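Long-range contacts in intracellular serine protease (Bacillus licheniformis, PDB 4ZOQ), which is a lanthipeptide-processing protease of the subtilisin-like S8 family, probably cutting peptide bonds as a serine endopeptidase: residues Leu23-Lys28 and Asp244-Thr249; Gly203-Ser208 and Thr224-Tyr229; Lys46-Asp51 and Asp129-Ile134; Ser64-Gly69 and Thr102-Gln107. One frame throughout, in Å; residues are numbered along the deposited sequence.

Contact 1 of 4, residues Leu23-Lys28 and Asp244-Thr249; sequences LWFAAK and DLVLTT
Trp24 and Phe25, the first two residues of helix 24-30, both turn their rings onto Val246, and the two side chains reach it in different ways. The indole crosses Val246 obliquely, with its CZ2 3.6 Å from Val246 CG1. The Phe25 side chain crosses the same valine at about a right angle, CD1 lying 3.5 Å from Val246 CB and equally near CG1, so one methyl serves both aromatic residues. CG of each sits between the backbone N and the carbonyl carbon (chi1 59° in Trp24), which is where the two rings start out toward the strand. The indole also lies over Phe25 CB, 3.8 Å above its plane near the rim, and makes a cation-pi contact with Lys207. At the polar corner, Trp24 NE1 donates to Leu245 O across 2.9 Å, with an N-H...O angle of 153°. The oxygen sits at the ring edge, slightly out of plane, while the donor stands above the carbonyl plane. Phe25 extends further along the strand, where CE1 comes to 3.5 Å from Leu247 O, and Leu23 CG packs 4.2 Å from Leu247 CB. An alanine at Trp24 would probably leave Leu245 O without this donor and open a gap beside Val246 CG1. The axes of helix 24-28 and strand 246-249 pass 8.5 Å apart at 93°, so the helix start lies crosswise over the strand. Around them, Met93 of helix 86-97 touches both Phe25 and Val246, Leu277 of helix 275-297 packs on Val246, and strand 269-272 pairs antiparallel with 246-249.

Contact 2 of 4, residues Gly203-Ser208 and Thr224-Tyr229; sequences GSNMKS and TAPGGY
Asn205 lies alongside Pro226, both side chains pointing the same way, with Asn205 ND2 4.0 Å from Pro226 CB and OD1 3.8 Å from Pro226 CD. They belong to strands 200-205 and 221-226, the last parallel pair of the central sheet in the subtilisin-like alpha/beta fold. Ala225 uses both its peptide groups to straddle Ser204: its N binds Gly203 O at 3.1 Å, and its O accepts from Asn205 N at 2.9 Å. This is the parallel pattern, with Gly203, Ser204 and Asn205 bridged to Thr224, Ala225 and Pro226. Beyond the proline the chain leaves the strand, and Asn205 O follows it by taking Gly228 N at 3.2 Å together with a weak bond from Gly227 N. The amide end of Asn205 turns back on its own segment: ND2 donates to Met206 O, which lies in the amide plane, and this holds the group's rotation. On the other face of the sheet, Ser204 OG is anti to the backbone N (chi1 171°) and presses within 3.1 Å of Gly227 CA. The hydroxyl lies where a CB at that position would sit, which suits a glycine, and it is hydrogen-bonded to Tyr214 and Ser212 in the connection between the strands. Behind the same face, Ala278 of helix 275-297 packs against Ser204 and Ala225. Thr224 OG1 is buried here with no polar partner in the model. Past Asn205, the bend of Met206 at chi2 brings SD to 3.5 Å from Tyr229 CB, and that at chi3 turns CE to 3.7 Å from the same atom.

Contact 3 of 4, residues Lys46-Asp51 and Asp129-Ile134; sequences KVALID and DGHEVI
Ala48 and Val133 are joined by a straight backbone bond, Ala48 N to Val133 O at 2.8 Å, in the tight half of this parallel pairing. Strands 46-51 and 133-136 are central neighbours in the subtilisin-like alpha/beta sheet, and the first carries Asp51, the predicted aspartate of the catalytic triad. Val47 and Val133 lie side by side on one face, toward helix 275-297. On the other face Ala48 CB meets Ile134 CG1, and Ile50 CD1 rests 3.7 Å from Ile134 CG2 against helix 116-128. Ala48 CB also makes an off-centre CH-pi contact with the His131 ring, which is fixed at both nitrogens by hydrogen bonds with Thr104 OG1 and Ala126 O. Toward solvent the pairing slackens: Lys46 O receives only weak bonds, from Val133 N at 3.4 Å and from Glu132 N. Side chains take over there. Lys46 CB touches His131 CD2 at 3.4 Å, its CD lies 4.2 Å above the ring plane near the rim, and a bend at chi3 (-72°) turns CE back toward Asp129. NZ then reaches Asp129 O at 2.6 Å, nearly along the C=O axis, just where helix 116-128 ends in a Schellman motif at Gly130; the positive charge of NZ probably suits the carbonyl-rich C-terminal end of that helix. An alanine at Lys46 would probably leave Asp129 O without this donor and the His131 face without the methylene over it. Glu132 is held through OE2 by a salt bridge to Arg294, while its OE1 takes Lys46 N on the syn side, 3.0 Å away at 175°.

Contact 4 of 4, residues Ser64-Gly69 and Thr102-Gln107; sequences SVNTNG and TITPYQ
Asn66 points its side chain at strand 102-107 and touches two threonines on the way out. CB lies 4.0 Å from the CG2 methyl of Thr102 and 3.5 Å from Thr104 OG1. CG, anti to the backbone N (chi1 -168°), comes to 3.7 Å from Thr104 OG1. There the two ends part company. ND2 donates to Thr104 OG1 at 2.9 Å in an almost straight bond (172°), with the hydroxyl oxygen in the amide plane, and also nears Thr104 CG2, whereas OD1 turns back and accepts from Asn68 N at 3.0 Å, closing an Asx turn. With both ends engaged, the amide is fixed in its rotation. Thr104 OG1 has a second partner in His131, so one hydroxyl links the loop to a residue that leads into strand 133-136, two strands along. The backbone of the loop adds a single bridge between Val65 and Ile103, built from Ile103 N to Ser64 O at 2.8 Å and Asn66 N to Ile103 O at 3.1 Å. Val65 itself leans on Leu54 and Leu56. Immediately after it the chain reverses in a type I turn from Asn66 to Gly69, closed by Gly69 N to Asn66 O. The turn brings Gly69 O to 3.7 Å from Thr104 CG2 and sets the glycine beside the Pro105 ring. Ile103 thus bonds to the loop, while Thr102, Thr104 and Tyr106 bond to strand 46-51 and the residue just before it. Ile103 packs down on Ile94 of helix 86-97, and Tyr106 lies against helix 116-128.

How the contacts relate
Along the chain, contact 4 is nested within contact 3, contact 2 follows, and contact 1 encloses them all by joining the region near the N-terminus to strand 246-249. Contacts 3 and 4 are neighbours, centres 9 Å apart, sharing adjacent strands 46-51 and 102-110; Asp129 OD2 and Tyr106 OH link them in a probable hydrogen bond of 2.6 Å. Contact 2 is at the 221-226 edge of the same sheet, across the chain's centre, its centre 23 Å from contact 3. It touches contact 1, where Phe25 CB packs on Pro226 CB at 3.7 Å. Contact 3 carries the predicted catalytic Asp51; Val246 and Gly227 lie about 9 and 8 Å from the predicted Ser276 side chain.

Contact 1 of 4, residues Leu23-Lys28 and Asp244-Thr249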
loop_
_atom_site.group_PDB
_atom_site.type_symbol
_atom_site.label_atom_id
_atom_site.label_comp_id
_atom_site.label_asym_id
_atom_site.label_seq_id
_atom_site.Cartn_x
_atom_site.Cartn_y
_atom_site.Cartn_z
ATOM N N LEU B 23 10.339 8.332 16.497
ATOM C CA LEU B 23 9.365 7.260 16.464
ATOM C C LEU B 23 8.126 7.638 17.286
ATOM O O LEU B 23 7.381 6.762 17.745
ATOM C CB LEU B 23 9.988 5.965 16.982
ATOM C CG LEU B 23 10.848 5.171 15.979
ATOM C CD1 LEU B 23 11.803 4.220 16.694
ATOM C CD2 LEU B 23 9.971 4.383 15.031
ATOM N N TRP B 24 7.931 8.949 17.472
ATOM C CA TRP B 24 6.771 9.497 18.180
ATOM C C TRP B 24 5.484 8.918 17.627
ATOM O O TRP B 24 4.569 8.601 18.411
ATOM C CB TRP B 24 6.719 11.032 18.095
ATOM C CG TRP B 24 6.650 11.560 16.688
ATOM C CD1 TRP B 24 7.702 11.941 15.892
ATOM C CD2 TRP B 24 5.462 11.742 15.899
ATOM N NE1 TRP B 24 7.232 12.377 14.668
ATOM C CE2 TRP B 24 5.866 12.247 14.642
ATOM C CE3 TRP B 24 4.095 11.530 16.138
ATOM C CZ2 TRP B 24 4.956 12.543 13.628
ATOM C CZ3 TRP B 24 3.193 11.789 15.120
ATOM C CH2 TRP B 24 3.627 12.305 13.878
ATOM N N PHE B 25 5.416 8.757 16.299
ATOM C CA PHE B 25 4.229 8.169 15.657
ATOM C C PHE B 25 4.015 6.714 16.135
ATOM O O PHE B 25 2.878 6.276 16.323
ATOM C CB PHE B 25 4.321 8.228 14.119
ATOM C CG PHE B 25 5.306 7.248 13.525
ATOM C CD1 PHE B 25 6.647 7.578 13.404
ATOM C CD2 PHE B 25 4.893 5.975 13.132
ATOM C CE1 PHE B 25 7.553 6.656 12.893
ATOM C CE2 PHE B 25 5.796 5.057 12.620
ATOM C CZ PHE B 25 7.120 5.394 12.510
ATOM N N ALA B 26 5.100 5.968 16.332
ATOM C CA ALA B 26 4.977 4.552 16.731
ATOM C C ALA B 26 4.553 4.450 18.192
ATOM O O ALA B 26 3.688 3.642 18.538
ATOM C CB ALA B 26 6.281 3.789 16.492
ATOM N N ALA B 27 5.131 5.304 19.035
ATOM C CA ALA B 27 4.741 5.376 20.444
ATOM C C ALA B 27 3.263 5.754 20.558
ATOM O O ALA B 27 2.552 5.226 21.407
ATOM C CB ALA B 27 5.610 6.367 21.212
ATOM N N LYS B 28 2.807 6.657 19.690
ATOM C CA LYS B 28 1.398 7.032 19.681
ATOM C C LYS B 28 0.508 5.842 19.313
ATOM O O LYS B 28 -0.406 5.490 20.044
ATOM C CB LYS B 28 1.173 8.195 18.719
ATOM C CG LYS B 28 -0.217 8.725 18.748
ATOM C CD LYS B 28 -0.437 9.917 17.819
ATOM C CE LYS B 28 -1.813 10.554 18.117
ATOM N NZ LYS B 28 -1.749 11.594 19.190
ATOM N N ASP B 244 8.648 16.778 13.372
ATOM C CA ASP B 244 7.407 16.566 12.632
ATOM C C ASP B 244 7.539 15.480 11.596
ATOM O O ASP B 244 6.529 15.037 11.054
ATOM C CB ASP B 244 6.923 17.867 11.971
ATOM C CG ASP B 244 6.136 18.765 12.940
ATOM O OD1 ASP B 244 5.819 18.296 14.048
ATOM O OD2 ASP B 244 5.845 19.945 12.614
ATOM N N LEU B 245 8.774 15.046 11.339
ATOM C CA LEU B 245 9.068 13.935 10.418
ATOM C C LEU B 245 8.988 12.583 11.131
ATOM O O LEU B 245 8.978 12.529 12.365
ATOM C CB LEU B 245 10.453 14.134 9.800
ATOM C CG LEU B 245 10.637 15.291 8.801
ATOM C CD1 LEU B 245 12.127 15.631 8.527
ATOM C CD2 LEU B 245 9.932 14.905 7.473
ATOM N N VAL B 246 8.964 11.491 10.367
ATOM C CA VAL B 246 8.853 10.175 10.977
ATOM C C VAL B 246 10.039 9.307 10.587
ATOM O O VAL B 246 10.553 9.409 9.466
ATOM C CB VAL B 246 7.505 9.468 10.604
ATOM C CG1 VAL B 246 6.338 10.283 11.144
ATOM C CG2 VAL B 246 7.351 9.218 9.087
ATOM N N LEU B 247 10.501 8.469 11.514
ATOM C CA LEU B 247 11.600 7.569 11.186
ATOM C C LEU B 247 11.100 6.412 10.311
ATOM O O LEU B 247 9.993 5.908 10.493
ATOM C CB LEU B 247 12.283 7.032 12.451
ATOM C CG LEU B 247 13.726 6.543 12.239
ATOM C CD1 LEU B 247 14.600 7.716 11.847
ATOM C CD2 LEU B 247 14.301 5.852 13.460
ATOM N N THR B 248 11.943 5.992 9.379
ATOM C CA THR B 248 11.684 4.840 8.514
ATOM C C THR B 248 12.874 3.879 8.518
ATOM O O THR B 248 14.045 4.282 8.679
ATOM C CB THR B 248 11.447 5.283 7.053
ATOM O OG1 THR B 248 12.617 5.972 6.557
ATOM C CG2 THR B 248 10.270 6.210 6.956
ATOM N N THR B 249 12.588 2.612 8.290
ATOM C CA THR B 249 13.657 1.682 7.970
ATOM C C THR B 249 14.031 1.945 6.526
ATOM O O THR B 249 13.175 2.093 5.653
ATOM C CB THR B 249 13.259 0.223 8.187
ATOM O OG1 THR B 249 11.972 0.006 7.608
ATOM C CG2 THR B 249 13.166 -0.100 9.669
#

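Contact 2 of 4, residues Gly203-Ser208 and Thr224-Tyr229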
loop_
_atom_site.group_PDB
_atom_site.type_symbol
_atom_site.label_atom_id
_atom_site.label_comp_id
_atom_site.label_asym_id
_atom_site.label_seq_id
_atom_site.Cartn_x
_atom_site.Cartn_y
_atom_site.Cartn_z
ATOM N N GLY B 203 -5.029 8.752 4.362
ATOM C CA GLY B 203 -4.316 10.020 4.374
ATOM C C GLY B 203 -3.340 10.126 5.532
ATOM O O GLY B 203 -3.224 9.219 6.354
ATOM N N SER B 204 -2.643 11.246 5.616
ATOM C CA SER B 204 -1.571 11.382 6.580
ATOM C C SER B 204 -1.814 12.557 7.533
ATOM O O SER B 204 -2.107 13.649 7.069
ATOM C CB SER B 204 -0.234 11.572 5.853
ATOM O OG SER B 204 0.794 11.925 6.784
ATOM N N ASN B 205 -1.736 12.331 8.848
ATOM C CA ASN B 205 -1.838 13.447 9.777
ATOM C C ASN B 205 -0.466 13.761 10.429
ATOM O O ASN B 205 0.505 13.003 10.319
ATOM C CB ASN B 205 -2.918 13.202 10.865
ATOM C CG ASN B 205 -2.600 12.024 11.800
ATOM O OD1 ASN B 205 -3.031 10.897 11.570
ATOM N ND2 ASN B 205 -1.830 12.286 12.856
ATOM N N MET B 206 -0.421 14.890 11.124
ATOM C CA MET B 206 0.775 15.375 11.787
ATOM C C MET B 206 0.781 14.958 13.241
ATOM O O MET B 206 -0.229 14.458 13.747
ATOM C CB MET B 206 0.813 16.895 11.719
ATOM C CG MET B 206 0.704 17.416 10.349
ATOM S SD MET B 206 2.180 17.097 9.401
ATOM C CE MET B 206 3.318 18.199 10.254
ATOM N N LYS B 207 1.892 15.235 13.922
ATOM C CA LYS B 207 2.007 14.945 15.351
ATOM C C LYS B 207 0.899 15.664 16.116
ATOM O O LYS B 207 0.323 15.112 17.033
ATOM C CB LYS B 207 3.367 15.382 15.883
ATOM C CG LYS B 207 3.554 15.205 17.383
ATOM C CD LYS B 207 4.879 15.852 17.812
ATOM C CE LYS B 207 6.066 15.057 17.330
ATOM N NZ LYS B 207 7.317 15.547 17.924
ATOM N N SER B 208 0.543 16.861 15.667
ATOM C CA SER B 208 -0.495 17.660 16.324
ATOM C C SER B 208 -1.891 17.165 16.009
ATOM O O SER B 208 -2.856 17.642 16.590
ATOM C CB SER B 208 -0.392 19.111 15.879
ATOM O OG SER B 208 -0.685 19.188 14.497
ATOM N N THR B 224 -6.886 7.986 8.516
ATOM C CA THR B 224 -5.692 8.764 8.575
ATOM C C THR B 224 -4.680 8.059 9.490
ATOM O O THR B 224 -5.055 7.225 10.332
ATOM C CB THR B 224 -6.123 10.191 9.028
ATOM O OG1 THR B 224 -6.094 11.083 7.904
ATOM C CG2 THR B 224 -5.330 10.703 10.112
ATOM N N ALA B 225 -3.392 8.320 9.281
ATOM C CA ALA B 225 -2.372 7.825 10.204
ATOM C C ALA B 225 -1.196 8.814 10.241
ATOM O O ALA B 225 -1.020 9.609 9.311
ATOM C CB ALA B 225 -1.912 6.420 9.817
ATOM N N PRO B 226 -0.422 8.801 11.339
ATOM C CA PRO B 226 0.658 9.797 11.425
ATOM C C PRO B 226 1.824 9.575 10.442
ATOM O O PRO B 226 2.719 8.762 10.672
ATOM C CB PRO B 226 1.131 9.664 12.884
ATOM C CG PRO B 226 0.649 8.333 13.357
ATOM C CD PRO B 226 -0.627 8.086 12.617
ATOM N N GLY B 227 1.788 10.309 9.340
ATOM C CA GLY B 227 2.847 10.280 8.348
ATOM C C GLY B 227 3.733 11.531 8.353
ATOM O O GLY B 227 4.615 11.649 7.510
ATOM N N GLY B 228 3.438 12.517 9.208
ATOM C CA GLY B 228 4.372 13.602 9.427
ATOM C C GLY B 228 4.543 14.554 8.267
ATOM O O GLY B 228 3.867 14.441 7.238
ATOM N N TYR B 229 5.388 15.560 8.470
ATOM C CA TYR B 229 5.801 16.409 7.364
ATOM C C TYR B 229 7.083 17.135 7.755
ATOM O O TYR B 229 7.637 16.912 8.834
ATOM C CB TYR B 229 4.701 17.382 6.934
ATOM C CG TYR B 229 5.023 18.134 5.642
ATOM C CD1 TYR B 229 5.494 17.464 4.507
ATOM C CD2 TYR B 229 4.779 19.502 5.533
ATOM C CE1 TYR B 229 5.754 18.155 3.306
ATOM C CE2 TYR B 229 5.004 20.186 4.352
ATOM C CZ TYR B 229 5.505 19.513 3.242
ATOM O OH TYR B 229 5.734 20.232 2.088
#

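Contact 3 of 4, residues Lys46-Asp51 and Asp129-Ile134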
loop_
_atom_site.group_PDB
_atom_site.type_symbol
_atom_site.label_atom_id
_atom_site.label_comp_id
_atom_site.label_asym_id
_atom_site.label_seq_id
_atom_site.Cartn_x
_atom_site.Cartn_y
_atom_site.Cartn_z
ATOM N N LYS B 46 -0.323 -12.743 6.980
ATOM C CA LYS B 46 0.609 -12.240 5.964
ATOM C C LYS B 46 0.102 -10.926 5.354
ATOM O O LYS B 46 -1.067 -10.820 4.936
ATOM C CB LYS B 46 0.818 -13.287 4.844
ATOM C CG LYS B 46 1.518 -14.558 5.303
ATOM C CD LYS B 46 1.925 -15.453 4.131
ATOM C CE LYS B 46 0.730 -16.123 3.471
ATOM N NZ LYS B 46 1.195 -16.878 2.259
ATOM N N VAL B 47 0.988 -9.940 5.300
ATOM C CA VAL B 47 0.698 -8.651 4.682
ATOM C C VAL B 47 1.484 -8.550 3.383
ATOM O O VAL B 47 2.711 -8.687 3.376
ATOM C CB VAL B 47 1.053 -7.462 5.622
ATOM C CG1 VAL B 47 0.851 -6.127 4.927
ATOM C CG2 VAL B 47 0.244 -7.538 6.929
ATOM N N ALA B 48 0.773 -8.344 2.280
ATOM C CA ALA B 48 1.407 -8.202 0.978
ATOM C C ALA B 48 1.869 -6.761 0.762
ATOM O O ALA B 48 1.110 -5.815 0.929
ATOM C CB ALA B 48 0.474 -8.632 -0.115
ATOM N N LEU B 49 3.139 -6.621 0.425
ATOM C CA LEU B 49 3.769 -5.337 0.216
ATOM C C LEU B 49 3.928 -5.044 -1.271
ATOM O O LEU B 49 4.937 -5.429 -1.862
ATOM C CB LEU B 49 5.143 -5.330 0.875
ATOM C CG LEU B 49 5.848 -3.973 0.825
ATOM C CD1 LEU B 49 5.437 -3.111 1.997
ATOM C CD2 LEU B 49 7.374 -4.132 0.743
ATOM N N ILE B 50 2.942 -4.391 -1.887
ATOM C CA ILE B 50 3.031 -4.084 -3.320
ATOM C C ILE B 50 3.776 -2.773 -3.488
ATOM O O ILE B 50 3.191 -1.698 -3.408
ATOM C CB ILE B 50 1.641 -3.990 -3.985
ATOM C CG1 ILE B 50 0.901 -5.303 -3.807
ATOM C CG2 ILE B 50 1.762 -3.646 -5.444
ATOM C CD1 ILE B 50 -0.360 -5.363 -4.464
ATOM N N ASP B 51 5.069 -2.859 -3.764
ATOM C CA ASP B 51 5.910 -1.692 -3.640
ATOM C C ASP B 51 7.136 -1.887 -4.517
ATOM O O ASP B 51 7.052 -2.547 -5.554
ATOM C CB ASP B 51 6.316 -1.471 -2.176
ATOM C CG ASP B 51 6.378 0.018 -1.784
ATOM O OD1 ASP B 51 7.189 0.778 -2.372
ATOM O OD2 ASP B 51 5.677 0.411 -0.832
ATOM N N ASP B 129 -2.286 -16.299 -2.778
ATOM C CA ASP B 129 -1.194 -16.756 -1.892
ATOM C C ASP B 129 -1.510 -16.716 -0.401
ATOM O O ASP B 129 -0.623 -16.852 0.429
ATOM C CB ASP B 129 0.064 -15.919 -2.129
ATOM C CG ASP B 129 0.571 -16.025 -3.553
ATOM O OD1 ASP B 129 0.251 -17.036 -4.221
ATOM O OD2 ASP B 129 1.266 -15.092 -4.019
ATOM N N GLY B 130 -2.764 -16.476 -0.069
ATOM C CA GLY B 130 -3.215 -16.536 1.300
ATOM C C GLY B 130 -2.935 -15.313 2.162
ATOM O O GLY B 130 -3.062 -15.406 3.375
ATOM N N HIS B 131 -2.682 -14.152 1.548
ATOM C CA HIS B 131 -2.476 -12.900 2.291
ATOM C C HIS B 131 -3.800 -12.318 2.751
ATOM O O HIS B 131 -4.712 -12.136 1.948
ATOM C CB HIS B 131 -1.751 -11.876 1.415
ATOM C CG HIS B 131 -0.328 -12.238 1.132
ATOM N ND1 HIS B 131 0.031 -13.153 0.162
ATOM C CD2 HIS B 131 0.824 -11.838 1.718
ATOM C CE1 HIS B 131 1.346 -13.291 0.158
ATOM N NE2 HIS B 131 1.850 -12.505 1.091
ATOM N N GLU B 132 -3.891 -11.972 4.028
ATOM C CA GLU B 132 -5.125 -11.411 4.571
ATOM C C GLU B 132 -5.201 -9.891 4.431
ATOM O O GLU B 132 -6.293 -9.316 4.474
ATOM C CB GLU B 132 -5.301 -11.798 6.039
ATOM C CG GLU B 132 -5.472 -13.279 6.332
ATOM C CD GLU B 132 -4.171 -13.993 6.715
ATOM O OE1 GLU B 132 -3.061 -13.679 6.175
ATOM O OE2 GLU B 132 -4.272 -14.834 7.640
ATOM N N VAL B 133 -4.043 -9.255 4.269
ATOM C CA VAL B 133 -3.950 -7.806 4.096
ATOM C C VAL B 133 -3.009 -7.408 2.935
ATOM O O VAL B 133 -1.928 -7.985 2.761
ATOM C CB VAL B 133 -3.465 -7.104 5.379
ATOM C CG1 VAL B 133 -3.315 -5.586 5.136
ATOM C CG2 VAL B 133 -4.396 -7.394 6.545
ATOM N N ILE B 134 -3.447 -6.443 2.126
ATOM C CA ILE B 134 -2.612 -5.862 1.082
ATOM C C ILE B 134 -2.380 -4.359 1.302
ATOM O O ILE B 134 -3.290 -3.590 1.606
ATOM C CB ILE B 134 -3.224 -6.094 -0.330
ATOM C CG1 ILE B 134 -3.319 -7.599 -0.625
ATOM C CG2 ILE B 134 -2.414 -5.374 -1.418
ATOM C CD1 ILE B 134 -4.125 -7.939 -1.858
#

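Contact 4 of 4, residues Ser64-Gly69 and Thr102-Gln107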
loop_
_atom_site.group_PDB
_atom_site.type_symbol
_atom_site.label_atom_id
_atom_site.label_comp_id
_atom_site.label_asym_id
_atom_site.label_seq_id
_atom_site.Cartn_x
_atom_site.Cartn_y
_atom_site.Cartn_z
ATOM N N SER B 64 10.689 -11.187 9.804
ATOM C CA SER B 64 9.287 -11.159 9.343
ATOM C C SER B 64 9.147 -11.358 7.850
ATOM O O SER B 64 8.040 -11.545 7.335
ATOM C CB SER B 64 8.618 -9.828 9.705
ATOM O OG SER B 64 8.717 -9.562 11.090
ATOM N N VAL B 65 10.254 -11.221 7.129
ATOM C CA VAL B 65 10.186 -11.366 5.685
ATOM C C VAL B 65 9.831 -12.810 5.363
ATOM O O VAL B 65 10.372 -13.758 5.956
ATOM C CB VAL B 65 11.493 -10.960 4.984
ATOM C CG1 VAL B 65 11.439 -11.315 3.518
ATOM C CG2 VAL B 65 11.723 -9.471 5.145
ATOM N N ASN B 66 8.837 -12.945 4.489
ATOM C CA ASN B 66 8.449 -14.217 3.912
ATOM C C ASN B 66 9.701 -14.972 3.501
ATOM O O ASN B 66 10.484 -14.481 2.692
ATOM C CB ASN B 66 7.515 -13.982 2.717
ATOM C CG ASN B 66 6.841 -15.247 2.245
ATOM O OD1 ASN B 66 7.450 -16.314 2.211
ATOM N ND2 ASN B 66 5.565 -15.137 1.888
ATOM N N THR B 67 9.876 -16.174 4.037
ATOM C CA THR B 67 11.098 -16.942 3.795
ATOM C C THR B 67 11.271 -17.261 2.316
ATOM O O THR B 67 12.398 -17.378 1.821
ATOM C CB THR B 67 11.110 -18.252 4.623
ATOM O OG1 THR B 67 9.847 -18.917 4.480
ATOM C CG2 THR B 67 11.312 -17.949 6.098
ATOM N N ASN B 68 10.155 -17.320 1.598
ATOM C CA ASN B 68 10.192 -17.580 0.169
ATOM C C ASN B 68 10.516 -16.311 -0.606
ATOM O O ASN B 68 10.610 -16.322 -1.841
ATOM C CB ASN B 68 8.837 -18.116 -0.293
ATOM C CG ASN B 68 8.496 -19.448 0.343
ATOM O OD1 ASN B 68 9.386 -20.186 0.778
ATOM N ND2 ASN B 68 7.197 -19.773 0.388
ATOM N N GLY B 69 10.744 -15.228 0.138
ATOM C CA GLY B 69 10.948 -13.927 -0.461
ATOM C C GLY B 69 9.685 -13.587 -1.235
ATOM O O GLY B 69 8.575 -14.000 -0.876
ATOM N N THR B 102 3.924 -11.612 9.013
ATOM C CA THR B 102 4.844 -11.871 7.912
ATOM C C THR B 102 4.654 -10.797 6.844
ATOM O O THR B 102 3.540 -10.322 6.622
ATOM C CB THR B 102 4.634 -13.295 7.324
ATOM O OG1 THR B 102 5.043 -14.275 8.288
ATOM C CG2 THR B 102 5.435 -13.485 6.052
ATOM N N ILE B 103 5.744 -10.368 6.218
ATOM C CA ILE B 103 5.626 -9.362 5.174
ATOM C C ILE B 103 6.142 -9.941 3.862
ATOM O O ILE B 103 7.276 -10.384 3.793
ATOM C CB ILE B 103 6.421 -8.066 5.512
ATOM C CG1 ILE B 103 5.849 -7.352 6.736
ATOM C CG2 ILE B 103 6.426 -7.110 4.334
ATOM C CD1 ILE B 103 6.799 -6.285 7.323
ATOM N N THR B 104 5.331 -9.907 2.811
ATOM C CA THR B 104 5.769 -10.430 1.519
ATOM C C THR B 104 5.861 -9.337 0.466
ATOM O O THR B 104 4.849 -8.727 0.122
ATOM C CB THR B 104 4.807 -11.496 0.975
ATOM O OG1 THR B 104 4.472 -12.446 1.996
ATOM C CG2 THR B 104 5.416 -12.188 -0.234
ATOM N N PRO B 105 7.057 -9.139 -0.106
ATOM C CA PRO B 105 7.253 -8.089 -1.117
ATOM C C PRO B 105 6.756 -8.531 -2.497
ATOM O O PRO B 105 7.144 -9.607 -2.960
ATOM C CB PRO B 105 8.776 -7.885 -1.128
ATOM C CG PRO B 105 9.335 -9.254 -0.748
ATOM C CD PRO B 105 8.295 -9.905 0.169
ATOM N N TYR B 106 5.870 -7.737 -3.099
ATOM C CA TYR B 106 5.494 -7.872 -4.496
ATOM C C TYR B 106 6.001 -6.655 -5.229
ATOM O O TYR B 106 5.325 -5.612 -5.251
ATOM C CB TYR B 106 3.982 -7.994 -4.671
ATOM C CG TYR B 106 3.398 -9.296 -4.158
ATOM C CD1 TYR B 106 3.302 -9.549 -2.791
ATOM C CD2 TYR B 106 2.943 -10.265 -5.033
ATOM C CE1 TYR B 106 2.766 -10.723 -2.313
ATOM C CE2 TYR B 106 2.394 -11.456 -4.567
ATOM C CZ TYR B 106 2.312 -11.676 -3.204
ATOM O OH TYR B 106 1.776 -12.848 -2.731
ATOM N N GLN B 107 7.183 -6.793 -5.833
ATOM C CA GLN B 107 7.896 -5.674 -6.452
ATOM C C GLN B 107 7.326 -5.289 -7.811
ATOM O O GLN B 107 7.501 -5.997 -8.802
ATOM C CB GLN B 107 9.393 -5.996 -6.584
ATOM C CG GLN B 107 10.179 -4.857 -7.221
ATOM C CD GLN B 107 11.680 -5.009 -7.032
ATOM O OE1 GLN B 107 12.149 -6.016 -6.517
ATOM N NE2 GLN B 107 12.428 -3.981 -7.391
#